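Local coordinates for protein 6-phospho-beta-d glycosidase (Streptococcus pyogenes, PDB 5FOO) that probably hydrolyses 6-phosphorylated beta-glucosides, as a family 1 glycoside hydrolase whose pocket here holds 6-phosphocyclophellitol, at residues F161-P166 / I219-N224; D292-N297 / D358-F363. The protein carries 1 engineered substitution. All coordinates share one frame; numbering follows the deposited sequence.

The enzyme illustrates how a parallel eight-stranded barrel builds one pocket from several strand ends. Contact 1 joins the fourth strand region to the fifth, 218-224; contact 2, later in the chain, joins the sixth, 293-297, to the seventh, 362-367. Their centres lie about 10 Å apart, and strands 218-224 and 293-297 are themselves neighbours, with a probable hydrogen bond from Leu223 N to Gly295 O (2.8 Å). The two contacts thus make a continuous half of the barrel wall. Inside it, the rings of Phe161 and Tyr293 meet nearly parallel; outside, helix 235-258 covers Leu223 and Leu294. Asn297 ND2 bonds to Asn164 OD1, tying contact 2 to the ligand pocket.

Contact 1: F161-P166 / I219-N224; sequences FVHNEP and IGTILN. With JAZ (6-phosphocyclophellitol), chain G.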
ATOM      1  N   PHE A 161      -3.519  -0.673  10.157  1.00 25.14           N
ATOM      2  CA  PHE A 161      -3.777   0.131   8.986  1.00 24.37           C
ATOM      3  C   PHE A 161      -4.992  -0.388   8.240  1.00 22.41           C
ATOM      4  O   PHE A 161      -5.171  -1.572   8.097  1.00 21.75           O
ATOM      5  CB  PHE A 161      -2.499   0.199   8.139  1.00 26.24           C
ATOM      6  CG  PHE A 161      -1.420   1.022   8.769  1.00 25.12           C
ATOM      7  CD1 PHE A 161      -1.405   2.397   8.627  1.00 23.48           C
ATOM      8  CD2 PHE A 161      -0.472   0.429   9.571  1.00 26.12           C
ATOM      9  CE1 PHE A 161      -0.460   3.184   9.287  1.00 25.59           C
ATOM     10  CE2 PHE A 161       0.505   1.203  10.218  1.00 24.62           C
ATOM     11  CZ  PHE A 161       0.506   2.566  10.089  1.00 26.45           C
ATOM     12  N   VAL A 162      -5.862   0.511   7.782  1.00 22.74           N
ATOM     13  CA  VAL A 162      -7.138   0.059   7.263  1.00 22.46           C
ATOM     14  C   VAL A 162      -7.008  -0.402   5.777  1.00 22.53           C
ATOM     15  O   VAL A 162      -7.494  -1.466   5.438  1.00 24.68           O
ATOM     16  CB  VAL A 162      -8.270   1.112   7.398  1.00 24.21           C
ATOM     17  CG1 VAL A 162      -9.582   0.523   6.833  1.00 25.82           C
ATOM     18  CG2 VAL A 162      -8.533   1.484   8.863  1.00 26.74           C
ATOM     19  N   HIS A 163      -6.368   0.410   4.930  1.00 21.76           N
ATOM     20  CA  HIS A 163      -6.136   0.058   3.540  1.00 23.02           C
ATOM     21  C   HIS A 163      -4.683   0.324   3.164  1.00 24.82           C
ATOM     22  O   HIS A 163      -4.007   1.198   3.736  1.00 23.76           O
ATOM     23  CB  HIS A 163      -6.939   0.957   2.594  1.00 25.60           C
ATOM     24  CG  HIS A 163      -8.411   1.050   2.862  1.00 23.81           C
ATOM     25  ND1 HIS A 163      -9.268   0.018   2.628  1.00 29.19           N
ATOM     26  CD2 HIS A 163      -9.175   2.082   3.236  1.00 24.18           C
ATOM     27  CE1 HIS A 163     -10.506   0.382   2.886  1.00 26.02           C
ATOM     28  NE2 HIS A 163     -10.474   1.634   3.273  1.00 28.26           N
ATOM     29  N   ASN A 164      -4.223  -0.403   2.148  1.00 24.82           N
ATOM     30  CA  ASN A 164      -3.122   0.031   1.338  1.00 24.76           C
ATOM     31  C   ASN A 164      -3.647   0.713   0.080  1.00 26.86           C
ATOM     32  O   ASN A 164      -4.372   0.094  -0.709  1.00 28.20           O
ATOM     33  CB  ASN A 164      -2.283  -1.167   0.928  1.00 26.27           C
ATOM     34  CG  ASN A 164      -1.148  -0.774   0.011  1.00 27.16           C
ATOM     35  OD1 ASN A 164      -0.084  -0.344   0.465  1.00 30.43           O
ATOM     36  ND2 ASN A 164      -1.372  -0.908  -1.284  1.00 28.49           N
ATOM     37  N   GLU A 165      -3.281   1.959  -0.094  1.00 24.19           N
ATOM     38  CA  GLU A 165      -3.528   2.739  -1.316  1.00 28.91           C
ATOM     39  C   GLU A 165      -4.918   2.568  -1.911  1.00 26.98           C
ATOM     40  O   GLU A 165      -5.101   1.981  -3.011  1.00 24.88           O
ATOM     41  CB  GLU A 165      -2.464   2.466  -2.371  1.00 28.78           C
ATOM     42  CG  GLU A 165      -1.050   2.755  -1.961  1.00 30.64           C
ATOM     43  CD  GLU A 165      -0.005   2.098  -2.935  1.00 37.44           C
ATOM     44  OE1 GLU A 165       0.069   0.812  -3.206  1.00 34.35           O
ATOM     45  OE2 GLU A 165       0.793   2.905  -3.406  1.00 33.95           O
ATOM     46  N   PRO A 166      -5.905   3.077  -1.184  1.00 25.18           N
ATOM     47  CA  PRO A 166      -7.219   2.981  -1.663  1.00 25.08           C
ATOM     48  C   PRO A 166      -7.453   3.645  -3.018  1.00 25.13           C
ATOM     49  O   PRO A 166      -8.279   3.115  -3.791  1.00 23.80           O
ATOM     50  CB  PRO A 166      -8.048   3.574  -0.547  1.00 23.93           C
ATOM     51  CG  PRO A 166      -7.162   4.530   0.113  1.00 24.96           C
ATOM     52  CD  PRO A 166      -5.857   3.783   0.101  1.00 25.55           C
ATOM     53  N   ILE A 219      -4.000   3.438  14.916  1.00 24.64           N
ATOM     54  CA  ILE A 219      -4.645   3.039  13.705  1.00 24.74           C
ATOM     55  C   ILE A 219      -4.582   4.136  12.706  1.00 25.93           C
ATOM     56  O   ILE A 219      -4.725   5.301  13.050  1.00 25.12           O
ATOM     57  CB  ILE A 219      -6.081   2.581  13.904  1.00 25.98           C
ATOM     58  CG1 ILE A 219      -6.625   2.020  12.588  1.00 22.34           C
ATOM     59  CG2 ILE A 219      -6.963   3.669  14.515  1.00 28.04           C
ATOM     60  CD1 ILE A 219      -7.753   1.091  12.797  1.00 24.09           C
ATOM     61  N   GLY A 220      -4.237   3.750  11.474  1.00 25.85           N
ATOM     62  CA  GLY A 220      -4.097   4.691  10.405  1.00 24.74           C
ATOM     63  C   GLY A 220      -4.486   4.077   9.103  1.00 24.32           C
ATOM     64  O   GLY A 220      -5.294   3.139   9.057  1.00 22.70           O
ATOM     65  N   THR A 221      -3.970   4.672   8.029  1.00 24.40           N
ATOM     66  CA  THR A 221      -4.171   4.135   6.683  1.00 25.32           C
ATOM     67  C   THR A 221      -2.884   4.355   5.914  1.00 26.25           C
ATOM     68  O   THR A 221      -2.012   5.058   6.396  1.00 24.68           O
ATOM     69  CB  THR A 221      -5.438   4.724   6.019  1.00 29.67           C
ATOM     70  OG1 THR A 221      -5.757   3.951   4.857  1.00 29.87           O
ATOM     71  CG2 THR A 221      -5.226   6.221   5.632  1.00 27.27           C
ATOM     72  N   ILE A 222      -2.722   3.688   4.766  1.00 27.20           N
ATOM     73  CA  ILE A 222      -1.519   3.798   3.952  1.00 24.80           C
ATOM     74  C   ILE A 222      -1.895   4.466   2.646  1.00 25.96           C
ATOM     75  O   ILE A 222      -2.676   3.927   1.850  1.00 24.69           O
ATOM     76  CB  ILE A 222      -0.862   2.424   3.725  1.00 25.99           C
ATOM     77  CG1 ILE A 222      -0.435   1.770   5.051  1.00 29.46           C
ATOM     78  CG2 ILE A 222       0.346   2.532   2.811  1.00 25.38           C
ATOM     79  CD1 ILE A 222      -0.274   0.271   4.940  1.00 30.77           C
ATOM     80  N   LEU A 223      -1.319   5.622   2.418  1.00 25.77           N
ATOM     81  CA  LEU A 223      -1.702   6.492   1.329  1.00 28.25           C
ATOM     82  C   LEU A 223      -0.490   6.848   0.480  1.00 32.86           C
ATOM     83  O   LEU A 223       0.589   6.397   0.783  1.00 28.25           O
ATOM     84  CB  LEU A 223      -2.396   7.745   1.839  1.00 26.81           C
ATOM     85  CG  LEU A 223      -3.637   7.555   2.674  1.00 25.27           C
ATOM     86  CD1 LEU A 223      -4.209   8.897   3.052  1.00 27.28           C
ATOM     87  CD2 LEU A 223      -4.703   6.722   1.987  1.00 24.73           C
ATOM     88  N   ASN A 224      -0.713   7.553  -0.644  1.00 47.17           N
ATOM     89  CA  ASN A 224       0.351   8.161  -1.500  1.00 40.46           C
ATOM     90  C   ASN A 224       0.324   9.667  -1.323  1.00 44.75           C
ATOM     91  O   ASN A 224      -0.749  10.335  -1.343  1.00 45.99           O
ATOM     92  CB  ASN A 224       0.119   7.851  -2.962  1.00 46.21           C
ATOM     93  CG  ASN A 224       0.806   6.545  -3.421  1.00 54.82           C
ATOM     94  OD1 ASN A 224       1.992   6.558  -3.837  1.00 52.60           O
ATOM     95  ND2 ASN A 224       0.043   5.415  -3.414  1.00 47.07           N
TER
HETATM   96  C2  JAZ G1464       3.346  -3.733  -5.231  1.00 26.07           C
HETATM   97  C3  JAZ G1464       2.716  -3.464  -3.848  1.00 26.17           C
HETATM   98  C4  JAZ G1464       2.179  -2.040  -3.770  1.00 27.23           C
HETATM   99  C5  JAZ G1464       3.253  -0.994  -4.033  1.00 27.97           C
HETATM  100  C6  JAZ G1464       3.978  -1.291  -5.328  1.00 27.41           C
HETATM  101  C7  JAZ G1464       4.483  -2.732  -5.401  1.00 27.03           C
HETATM  102  C8  JAZ G1464       5.341  -2.985  -6.638  1.00 30.22           C
HETATM  103  O9  JAZ G1464       4.509  -2.788  -7.777  1.00 31.84           O
HETATM  104  P10 JAZ G1464       4.795  -3.627  -9.096  1.00 33.46           P
HETATM  105  O11 JAZ G1464       3.716  -3.200 -10.026  1.00 38.26           O
HETATM  106  O12 JAZ G1464       4.982  -5.055  -8.796  1.00 44.00           O
HETATM  107  O13 JAZ G1464       6.114  -3.188  -9.563  1.00 33.99           O
HETATM  108  O14 JAZ G1464       3.134  -0.964  -6.439  1.00 29.32           O
HETATM  109  O15 JAZ G1464       3.915  -5.046  -5.286  1.00 26.66           O
HETATM  110  O16 JAZ G1464       1.648  -4.366  -3.706  1.00 27.02           O
HETATM  111  O17 JAZ G1464       1.575  -1.817  -2.507  1.00 29.49           O
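Glu165 and Asn224 meet side chain to side chain at the pocket end of two neighbouring barrel strands. Asn224 ND2 donates to Glu165 OE2 over 2.6 Å, with amide and carboxylate planes only 20° apart and the oxygen approached on its anti side; Tyr299 OH is a further partner of OE2. The other oxygen, Glu165 OE1, accepts from Asn164 ND2 at 3.0 Å and from O17 of 6-phosphocyclophellitol at 3.1 Å. A weak bond from Asn164 ND2 to the same O17 completes the triangle.

Backbone bonds join the strands in parallel: Val162 N to Gly220 O, Ile222 N to His163 O, and Glu165 N to Ile222 O (2.8 Å). The register slips by one residue between Phe161 and Asn164, a beta bulge where the chain turns a corner at Val162.

Among apolar groups, Ile222 crosses Phe161 at about a right angle. With Ile222 CG1 anti to its carbonyl carbon (chi1 -61°), that atom comes within 3.8 Å of Phe161 CD1, while Thr221 CA lies in plane at the ring edge. Toward the helices, Pro166 CD packs on Leu223 CD2 at 3.7 Å.

Asn164, Glu165 and Pro166 form the Asn-Glu-Pro motif of family 1, whose glutamate is typically the acid/base. The bonds to both carboxylate oxygens restrict rotation of the group, consistent with such a role for Glu165 beside the ligand.

Contact 2: D292-N297 / D358-F363; sequences DYLGLN and DNIPWF
Leu294 O is held by two neighbours of the opposing strand: Phe363 N donates a hydrogen bond to it at 3.0 Å, while Trp362 CA brings a CA-H...O contact at 3.1 Å. The N-H of Phe363 arrives nearly along the C=O axis. One step further, Phe363 O receives Leu296 N over 2.9 Å in an almost straight bond (172° at the hydrogen), and Gly295 CA offers it a longer CH contact. At the other end Leu294 N donates to Pro361 O, where strand 362-367 has yet to begin. These bonds join the sixth and seventh strands of the TIM barrel, which run parallel; just beyond Phe363 the seventh strand carries Glu366 of the ligand pocket.

Leu294 and Trp362 share the face turned to the surrounding helices, their CB atoms in contact. With Trp362 CG placed between its own backbone N and carbonyl carbon (chi1 67°), the indole lies beside Leu296, which crosses it at about a right angle and brings CD1 obliquely to within 3.7 Å of Trp362 CE3. Trp362 NE1 is bonded to Ser408 OG. Helix 344-356 covers this pair through Met353. Nearer the strand starts, Leu294 CD1 touches Ile360 CD1, and Pro361 CD rests 3.6 Å from Asp292 O. On the inner face, the Phe363 ring brings CE1 to 3.8 Å from Gly295 CA, and Trp9 meets the same ring.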
ATOM      1  N   ASP A 292      -4.490   8.120  13.579  1.00 28.10           N
ATOM      2  CA  ASP A 292      -3.406   8.495  14.590  1.00 28.35           C
ATOM      3  C   ASP A 292      -2.112   8.794  13.867  1.00 27.23           C
ATOM      4  O   ASP A 292      -1.287   9.598  14.290  1.00 27.91           O
ATOM      5  CB  ASP A 292      -3.159   7.302  15.516  1.00 28.53           C
ATOM      6  CG  ASP A 292      -4.372   6.960  16.294  1.00 31.04           C
ATOM      7  OD1 ASP A 292      -4.859   7.938  16.848  1.00 30.78           O
ATOM      8  OD2 ASP A 292      -4.877   5.801  16.369  1.00 32.57           O
ATOM      9  N   TYR A 293      -1.931   8.123  12.738  1.00 26.61           N
ATOM     10  CA  TYR A 293      -0.710   8.201  11.980  1.00 25.02           C
ATOM     11  C   TYR A 293      -0.917   7.651  10.557  1.00 25.90           C
ATOM     12  O   TYR A 293      -1.996   7.124  10.240  1.00 22.65           O
ATOM     13  CB  TYR A 293       0.435   7.489  12.719  1.00 25.32           C
ATOM     14  CG  TYR A 293       0.353   6.040  13.035  1.00 25.06           C
ATOM     15  CD1 TYR A 293      -0.671   5.230  12.624  1.00 24.67           C
ATOM     16  CD2 TYR A 293       1.402   5.441  13.754  1.00 29.53           C
ATOM     17  CE1 TYR A 293      -0.700   3.899  12.912  1.00 24.40           C
ATOM     18  CE2 TYR A 293       1.377   4.104  14.072  1.00 26.34           C
ATOM     19  CZ  TYR A 293       0.349   3.331  13.600  1.00 27.19           C
ATOM     20  OH  TYR A 293       0.313   1.997  13.904  1.00 30.65           O
ATOM     21  N   LEU A 294       0.080   7.816   9.703  1.00 24.37           N
ATOM     22  CA  LEU A 294      -0.033   7.369   8.305  1.00 25.75           C
ATOM     23  C   LEU A 294       1.136   6.547   7.904  1.00 26.31           C
ATOM     24  O   LEU A 294       2.280   6.762   8.368  1.00 27.38           O
ATOM     25  CB  LEU A 294      -0.077   8.530   7.342  1.00 23.76           C
ATOM     26  CG  LEU A 294      -1.375   9.333   7.341  1.00 25.77           C
ATOM     27  CD1 LEU A 294      -1.109  10.635   6.609  1.00 27.04           C
ATOM     28  CD2 LEU A 294      -2.588   8.604   6.783  1.00 24.04           C
ATOM     29  N   GLY A 295       0.865   5.640   6.991  1.00 21.68           N
ATOM     30  CA  GLY A 295       1.925   5.164   6.128  1.00 26.03           C
ATOM     31  C   GLY A 295       1.816   5.881   4.810  1.00 24.54           C
ATOM     32  O   GLY A 295       0.693   6.095   4.291  1.00 27.18           O
ATOM     33  N   LEU A 296       2.961   6.281   4.292  1.00 25.33           N
ATOM     34  CA  LEU A 296       3.053   6.940   3.017  1.00 27.68           C
ATOM     35  C   LEU A 296       3.949   6.129   2.119  1.00 26.30           C
ATOM     36  O   LEU A 296       5.062   5.828   2.495  1.00 28.43           O
ATOM     37  CB  LEU A 296       3.610   8.350   3.142  1.00 27.15           C
ATOM     38  CG  LEU A 296       2.675   9.241   3.928  1.00 30.68           C
ATOM     39  CD1 LEU A 296       3.249  10.638   3.925  1.00 31.87           C
ATOM     40  CD2 LEU A 296       1.253   9.278   3.368  1.00 31.65           C
ATOM     41  N   ASN A 297       3.423   5.732   0.963  1.00 26.75           N
ATOM     42  CA  ASN A 297       4.141   4.912  -0.016  1.00 27.15           C
ATOM     43  C   ASN A 297       4.784   5.793  -1.056  1.00 28.28           C
ATOM     44  O   ASN A 297       4.180   6.752  -1.543  1.00 28.83           O
ATOM     45  CB  ASN A 297       3.245   3.874  -0.720  1.00 27.02           C
ATOM     46  CG  ASN A 297       2.711   2.789   0.219  1.00 27.58           C
ATOM     47  OD1 ASN A 297       3.232   2.525   1.312  1.00 35.85           O
ATOM     48  ND2 ASN A 297       1.660   2.156  -0.208  1.00 28.83           N
ATOM     49  N   ASP A 358      -0.166  18.963   9.714  1.00 34.34           N
ATOM     50  CA  ASP A 358       0.008  19.205  11.146  1.00 33.46           C
ATOM     51  C   ASP A 358       1.189  18.422  11.683  1.00 34.43           C
ATOM     52  O   ASP A 358       1.222  18.046  12.838  1.00 32.02           O
ATOM     53  CB  ASP A 358      -1.237  18.783  11.900  1.00 37.50           C
ATOM     54  CG  ASP A 358      -2.467  19.468  11.403  1.00 46.99           C
ATOM     55  OD1 ASP A 358      -2.408  20.663  11.142  1.00 52.65           O
ATOM     56  OD2 ASP A 358      -3.514  18.827  11.275  1.00 60.16           O
ATOM     57  N   ASN A 359       2.143  18.120  10.817  1.00 34.92           N
ATOM     58  CA  ASN A 359       3.203  17.196  11.166  1.00 33.80           C
ATOM     59  C   ASN A 359       2.792  15.968  11.980  1.00 34.75           C
ATOM     60  O   ASN A 359       3.584  15.515  12.831  1.00 28.49           O
ATOM     61  CB  ASN A 359       4.276  17.974  11.939  1.00 35.68           C
ATOM     62  CG  ASN A 359       5.679  17.475  11.676  1.00 35.93           C
ATOM     63  OD1 ASN A 359       5.982  16.756  10.702  1.00 36.62           O
ATOM     64  ND2 ASN A 359       6.567  17.896  12.534  1.00 31.73           N
ATOM     65  N   ILE A 360       1.605  15.389  11.732  1.00 31.15           N
ATOM     66  CA  ILE A 360       1.302  14.152  12.413  1.00 29.33           C
ATOM     67  C   ILE A 360       2.333  13.001  12.145  1.00 31.48           C
ATOM     68  O   ILE A 360       3.103  13.025  11.167  1.00 30.71           O
ATOM     69  CB  ILE A 360      -0.080  13.595  12.087  1.00 30.72           C
ATOM     70  CG1 ILE A 360      -0.228  13.266  10.619  1.00 28.92           C
ATOM     71  CG2 ILE A 360      -1.195  14.535  12.555  1.00 36.38           C
ATOM     72  CD1 ILE A 360      -1.374  12.306  10.427  1.00 29.80           C
ATOM     73  N   PRO A 361       2.305  11.966  12.990  1.00 29.69           N
ATOM     74  CA  PRO A 361       3.301  10.914  12.699  1.00 29.57           C
ATOM     75  C   PRO A 361       3.043  10.142  11.409  1.00 27.04           C
ATOM     76  O   PRO A 361       1.885   9.845  11.074  1.00 26.44           O
ATOM     77  CB  PRO A 361       3.252   9.999  13.937  1.00 28.56           C
ATOM     78  CG  PRO A 361       2.476  10.776  14.990  1.00 28.26           C
ATOM     79  CD  PRO A 361       1.609  11.763  14.277  1.00 28.95           C
ATOM     80  N   TRP A 362       4.130   9.803  10.717  1.00 26.47           N
ATOM     81  CA  TRP A 362       4.037   8.995   9.494  1.00 26.43           C
ATOM     82  C   TRP A 362       5.321   8.220   9.303  1.00 28.22           C
ATOM     83  O   TRP A 362       6.352   8.606   9.842  1.00 26.63           O
ATOM     84  CB  TRP A 362       3.756   9.918   8.288  1.00 25.53           C
ATOM     85  CG  TRP A 362       4.905  10.832   7.962  1.00 26.72           C
ATOM     86  CD1 TRP A 362       5.202  12.015   8.592  1.00 28.13           C
ATOM     87  CD2 TRP A 362       5.907  10.659   6.948  1.00 26.20           C
ATOM     88  NE1 TRP A 362       6.325  12.577   8.036  1.00 29.27           N
ATOM     89  CE2 TRP A 362       6.779  11.773   7.028  1.00 28.48           C
ATOM     90  CE3 TRP A 362       6.163   9.672   5.979  1.00 26.27           C
ATOM     91  CZ2 TRP A 362       7.882  11.927   6.181  1.00 27.49           C
ATOM     92  CZ3 TRP A 362       7.256   9.823   5.145  1.00 27.51           C
ATOM     93  CH2 TRP A 362       8.097  10.950   5.247  1.00 26.86           C
ATOM     94  N   PHE A 363       5.250   7.110   8.584  1.00 28.84           N
ATOM     95  CA  PHE A 363       6.446   6.418   8.095  1.00 27.74           C
ATOM     96  C   PHE A 363       6.398   6.064   6.590  1.00 30.14           C
ATOM     97  O   PHE A 363       5.333   5.971   5.986  1.00 29.51           O
ATOM     98  CB  PHE A 363       6.728   5.175   8.912  1.00 25.56           C
ATOM     99  CG  PHE A 363       5.878   3.993   8.587  1.00 25.97           C
ATOM    100  CD1 PHE A 363       4.513   4.013   8.778  1.00 23.97           C
ATOM    101  CD2 PHE A 363       6.468   2.783   8.139  1.00 24.08           C
ATOM    102  CE1 PHE A 363       3.775   2.882   8.537  1.00 24.33           C
ATOM    103  CE2 PHE A 363       5.708   1.678   7.877  1.00 23.05           C
ATOM    104  CZ  PHE A 363       4.359   1.720   8.109  1.00 22.89           C
TER